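Local coordinates for protein ACDH-11, isoform b (Caenorhabditis elegans, PDB 4Y9J) that belongs to the acyl-CoA dehydrogenase family of flavoproteins and binds flavin-adenine dinucleotide in a four-chain assembly, at residues P121-A130 against F373-A384. Sequence-based numbering, arbitrary orientation.
Sequences PFVRRIHQVA and FEAARLLGLSEA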
loop_
_atom_site.group_PDB
_atom_site.type_symbol
_atom_site.label_atom_id
_atom_site.label_comp_id
_atom_site.label_asym_id
_atom_site.label_seq_id
_atom_site.Cartn_x
_atom_site.Cartn_y
_atom_site.Cartn_z
ATOM N N PRO B 121 31.318 36.962 10.142
ATOM C CA PRO B 121 30.041 36.630 9.482
ATOM C C PRO B 121 30.074 36.444 7.970
ATOM O O PRO B 121 29.322 35.596 7.414
ATOM C CB PRO B 121 29.147 37.799 9.868
ATOM C CG PRO B 121 29.673 38.255 11.170
ATOM C CD PRO B 121 31.168 38.046 11.129
ATOM N N PHE B 122 30.942 37.182 7.279
ATOM C CA PHE B 122 30.985 37.048 5.810
ATOM C C PHE B 122 31.510 35.646 5.465
ATOM O O PHE B 122 31.035 35.011 4.539
ATOM C CB PHE B 122 31.763 38.248 5.181
ATOM C CG PHE B 122 32.837 37.874 4.206
ATOM C CD1 PHE B 122 34.079 37.504 4.656
ATOM C CD2 PHE B 122 32.626 37.962 2.875
ATOM C CE1 PHE B 122 35.089 37.185 3.775
ATOM C CE2 PHE B 122 33.626 37.656 1.984
ATOM C CZ PHE B 122 34.835 37.222 2.434
ATOM N N VAL B 123 32.469 35.160 6.260
ATOM C CA VAL B 123 33.061 33.855 6.015
ATOM C C VAL B 123 32.024 32.775 6.282
ATOM O O VAL B 123 31.857 31.846 5.530
ATOM C CB VAL B 123 34.306 33.640 6.910
ATOM C CG1 VAL B 123 34.710 32.168 7.020
ATOM C CG2 VAL B 123 35.463 34.494 6.386
ATOM N N ARG B 124 31.395 32.868 7.428
ATOM C CA ARG B 124 30.579 31.791 7.841
ATOM C C ARG B 124 29.334 31.616 6.989
ATOM O O ARG B 124 28.886 30.498 6.839
ATOM C CB ARG B 124 30.338 31.897 9.317
ATOM C CG ARG B 124 29.301 32.884 9.736
ATOM C CD ARG B 124 29.514 33.206 11.218
ATOM N NE ARG B 124 28.382 34.034 11.600
ATOM C CZ ARG B 124 28.379 34.967 12.536
ATOM N NH1 ARG B 124 29.454 35.195 13.253
ATOM N NH2 ARG B 124 27.295 35.699 12.712
ATOM N N ARG B 125 28.818 32.664 6.339
ATOM C CA ARG B 125 27.663 32.473 5.501
ATOM C C ARG B 125 28.097 31.829 4.195
ATOM O O ARG B 125 27.368 31.018 3.639
ATOM C CB ARG B 125 26.865 33.767 5.259
ATOM C CG ARG B 125 26.041 34.256 6.451
ATOM C CD ARG B 125 24.918 33.277 6.829
ATOM N NE ARG B 125 23.894 33.887 7.662
ATOM C CZ ARG B 125 22.821 33.272 8.144
ATOM N NH1 ARG B 125 22.624 31.957 7.950
ATOM N NH2 ARG B 125 21.957 33.980 8.852
ATOM N N ILE B 126 29.309 32.148 3.762
ATOM C CA ILE B 126 29.834 31.508 2.558
ATOM C C ILE B 126 30.037 30.011 2.838
ATOM O O ILE B 126 29.625 29.171 2.054
ATOM C CB ILE B 126 31.119 32.224 2.030
ATOM C CG1 ILE B 126 30.710 33.591 1.461
ATOM C CG2 ILE B 126 31.765 31.403 0.933
ATOM C CD1 ILE B 126 31.851 34.567 1.249
ATOM N N HIS B 127 30.650 29.699 3.973
ATOM C CA HIS B 127 30.888 28.336 4.357
ATOM C C HIS B 127 29.509 27.606 4.427
ATOM O O HIS B 127 29.325 26.587 3.804
ATOM C CB HIS B 127 31.615 28.332 5.702
ATOM C CG HIS B 127 31.945 26.982 6.242
ATOM N ND1 HIS B 127 32.671 26.822 7.396
ATOM C CD2 HIS B 127 31.710 25.739 5.768
ATOM C CE1 HIS B 127 32.844 25.536 7.638
ATOM N NE2 HIS B 127 32.248 24.858 6.667
ATOM N N GLN B 128 28.565 28.214 5.118
ATOM C CA GLN B 128 27.259 27.647 5.355
ATOM C C GLN B 128 26.519 27.410 4.105
ATOM O O GLN B 128 25.952 26.298 3.892
ATOM C CB GLN B 128 26.441 28.530 6.293
ATOM C CG GLN B 128 25.119 27.900 6.705
ATOM C CD GLN B 128 24.059 28.876 7.133
ATOM O OE1 GLN B 128 24.130 30.081 6.865
ATOM N NE2 GLN B 128 23.023 28.340 7.766
ATOM N N VAL B 129 26.478 28.408 3.227
ATOM C CA VAL B 129 25.824 28.239 1.949
ATOM C C VAL B 129 26.424 27.118 1.071
ATOM O O VAL B 129 25.699 26.337 0.489
ATOM C CB VAL B 129 25.669 29.605 1.194
ATOM C CG1 VAL B 129 25.223 29.400 -0.224
ATOM C CG2 VAL B 129 24.619 30.443 1.897
ATOM N N ALA B 130 27.747 27.003 1.042
ATOM C CA ALA B 130 28.424 25.906 0.305
ATOM C C ALA B 130 28.054 24.523 0.890
ATOM O O ALA B 130 27.806 23.549 0.169
ATOM C CB ALA B 130 29.961 26.124 0.395
ATOM N N PHE B 373 26.376 32.891 -4.520
ATOM C CA PHE B 373 27.495 33.228 -3.631
ATOM C C PHE B 373 27.658 34.741 -3.420
ATOM O O PHE B 373 28.048 35.147 -2.356
ATOM C CB PHE B 373 28.784 32.492 -4.055
ATOM C CG PHE B 373 28.795 31.109 -3.534
ATOM C CD1 PHE B 373 29.109 30.877 -2.197
ATOM C CD2 PHE B 373 28.354 30.053 -4.309
ATOM C CE1 PHE B 373 29.003 29.597 -1.643
ATOM C CE2 PHE B 373 28.229 28.770 -3.757
ATOM C CZ PHE B 373 28.568 28.548 -2.429
ATOM N N GLU B 374 27.254 35.556 -4.393
ATOM C CA GLU B 374 27.157 37.010 -4.188
ATOM C C GLU B 374 26.076 37.313 -3.133
ATOM O O GLU B 374 26.269 38.139 -2.266
ATOM C CB GLU B 374 26.803 37.714 -5.504
ATOM C CG GLU B 374 26.436 39.202 -5.365
ATOM C CD GLU B 374 27.629 40.107 -5.213
ATOM O OE1 GLU B 374 28.745 39.588 -5.013
ATOM O OE2 GLU B 374 27.444 41.342 -5.262
ATOM N N ALA B 375 24.953 36.594 -3.168
ATOM C CA ALA B 375 23.947 36.734 -2.066
ATOM C C ALA B 375 24.509 36.319 -0.660
ATOM O O ALA B 375 24.274 36.996 0.316
ATOM C CB ALA B 375 22.680 35.976 -2.427
ATOM N N ALA B 376 25.232 35.206 -0.584
ATOM C CA ALA B 376 25.863 34.720 0.643
ATOM C C ALA B 376 26.875 35.736 1.173
ATOM O O ALA B 376 26.895 36.019 2.360
ATOM C CB ALA B 376 26.582 33.409 0.380
ATOM N N ARG B 377 27.708 36.242 0.272
ATOM C CA ARG B 377 28.673 37.349 0.579
ATOM C C ARG B 377 27.970 38.542 1.153
ATOM O O ARG B 377 28.363 39.043 2.222
ATOM C CB ARG B 377 29.432 37.767 -0.671
ATOM C CG ARG B 377 30.539 38.746 -0.457
ATOM C CD ARG B 377 31.195 39.208 -1.758
ATOM N NE ARG B 377 30.339 40.120 -2.523
ATOM C CZ ARG B 377 30.307 41.422 -2.384
ATOM N NH1 ARG B 377 31.100 42.008 -1.496
ATOM N NH2 ARG B 377 29.481 42.147 -3.101
ATOM N N LEU B 378 26.946 39.015 0.465
ATOM C CA LEU B 378 26.184 40.215 0.876
ATOM C C LEU B 378 25.429 39.990 2.195
ATOM O O LEU B 378 25.309 40.917 3.006
ATOM C CB LEU B 378 25.157 40.648 -0.189
ATOM C CG LEU B 378 25.770 41.174 -1.496
ATOM C CD1 LEU B 378 24.691 41.186 -2.580
ATOM C CD2 LEU B 378 26.383 42.523 -1.293
ATOM N N LEU B 379 25.004 38.759 2.443
ATOM C CA LEU B 379 24.294 38.454 3.692
ATOM C C LEU B 379 25.266 38.541 4.842
ATOM O O LEU B 379 24.990 39.125 5.897
ATOM C CB LEU B 379 23.653 37.068 3.637
ATOM C CG LEU B 379 22.919 36.588 4.901
ATOM C CD1 LEU B 379 21.772 37.521 5.246
ATOM C CD2 LEU B 379 22.424 35.156 4.738
ATOM N N GLY B 380 26.417 37.915 4.654
ATOM C CA GLY B 380 27.466 37.946 5.662
ATOM C C GLY B 380 27.924 39.350 6.013
ATOM O O GLY B 380 28.023 39.711 7.222
ATOM N N LEU B 381 28.207 40.169 4.988
ATOM C CA LEU B 381 28.580 41.577 5.209
ATOM C C LEU B 381 27.507 42.336 5.990
ATOM O O LEU B 381 27.821 43.067 6.942
ATOM C CB LEU B 381 28.866 42.261 3.901
ATOM C CG LEU B 381 30.131 41.880 3.147
ATOM C CD1 LEU B 381 30.087 42.586 1.801
ATOM C CD2 LEU B 381 31.372 42.299 3.894
ATOM N N SER B 382 26.242 42.064 5.720
ATOM C CA SER B 382 25.185 42.748 6.436
ATOM C C SER B 382 25.094 42.356 7.925
ATOM O O SER B 382 24.953 43.203 8.831
ATOM C CB SER B 382 23.882 42.384 5.779
ATOM O OG SER B 382 22.874 43.068 6.455
ATOM N N GLU B 383 25.263 41.077 8.180
ATOM C CA GLU B 383 25.348 40.578 9.544
ATOM C C GLU B 383 26.606 41.011 10.306
ATOM O O GLU B 383 26.606 41.033 11.526
ATOM C CB GLU B 383 25.200 39.035 9.537
ATOM C CG GLU B 383 23.844 38.659 8.966
ATOM C CD GLU B 383 23.591 37.172 8.844
ATOM O OE1 GLU B 383 24.560 36.388 8.770
ATOM O OE2 GLU B 383 22.402 36.821 8.751
ATOM N N ALA B 384 27.693 41.328 9.623
ATOM C CA ALA B 384 28.862 41.897 10.278
ATOM C C ALA B 384 28.787 43.408 10.526
ATOM O O ALA B 384 29.692 43.989 11.128
ATOM C CB ALA B 384 30.073 41.588 9.448
HETATM O O HOH W 1 24.956 35.212 10.936
#
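F122 and G380 mark the closest backbone approach of two roughly antiparallel helices, whose axes in 121-130 and 373-383 come within 7.2 Å at an angle of 146°. The CA atoms of F122 and G380 lie 3.6 Å apart, a spacing that leaves no room for a side chain at G380. The edge of the F122 ring meets CG of R377, and F122 CB lies near CD2 of L381. P121 also packs here: its CB rests on the carbonyl O of G380 and its CG meets CB of A384.

R125 fits as a knob into the hole formed by A376, L379, G380 and E383. Its chain bends at chi2 (-65°), and the R125 and E383 side chains meet at about a right angle. The grip is side-on and two-pronged. R125 NE reaches E383 OE1 at 2.8 Å, and R125 NH2 reaches E383 OE2 at 2.9 Å. Both oxygens use their syn lone pairs. CD2 of L379 lies over one face of the guanidinium, 3.5 Å from R125 NE. At the far edge, R125 NH1 donates to Q128 OE1 at 2.6 Å, so the group is held in its rotation from both helices. K154 and D150 extend this charged network through E383 and R125, respectively. A water joins R124 NH2 to E383 OE1.

The other end of the contact is apolar. V129 sets CG2 against CB of A376 at 3.9 Å and CG1 against the ring of F373. A130 CA and the carbonyl O of I126 meet that ring at its edge, while I126 CG2 approaches F373 CD1. L34 and L41 of helix 34-41 also touch F373.

This is close helix packing around a glycine, joining the N-terminal helical domain of the acyl-CoA dehydrogenase fold to the helical domain that follows the middle beta domain.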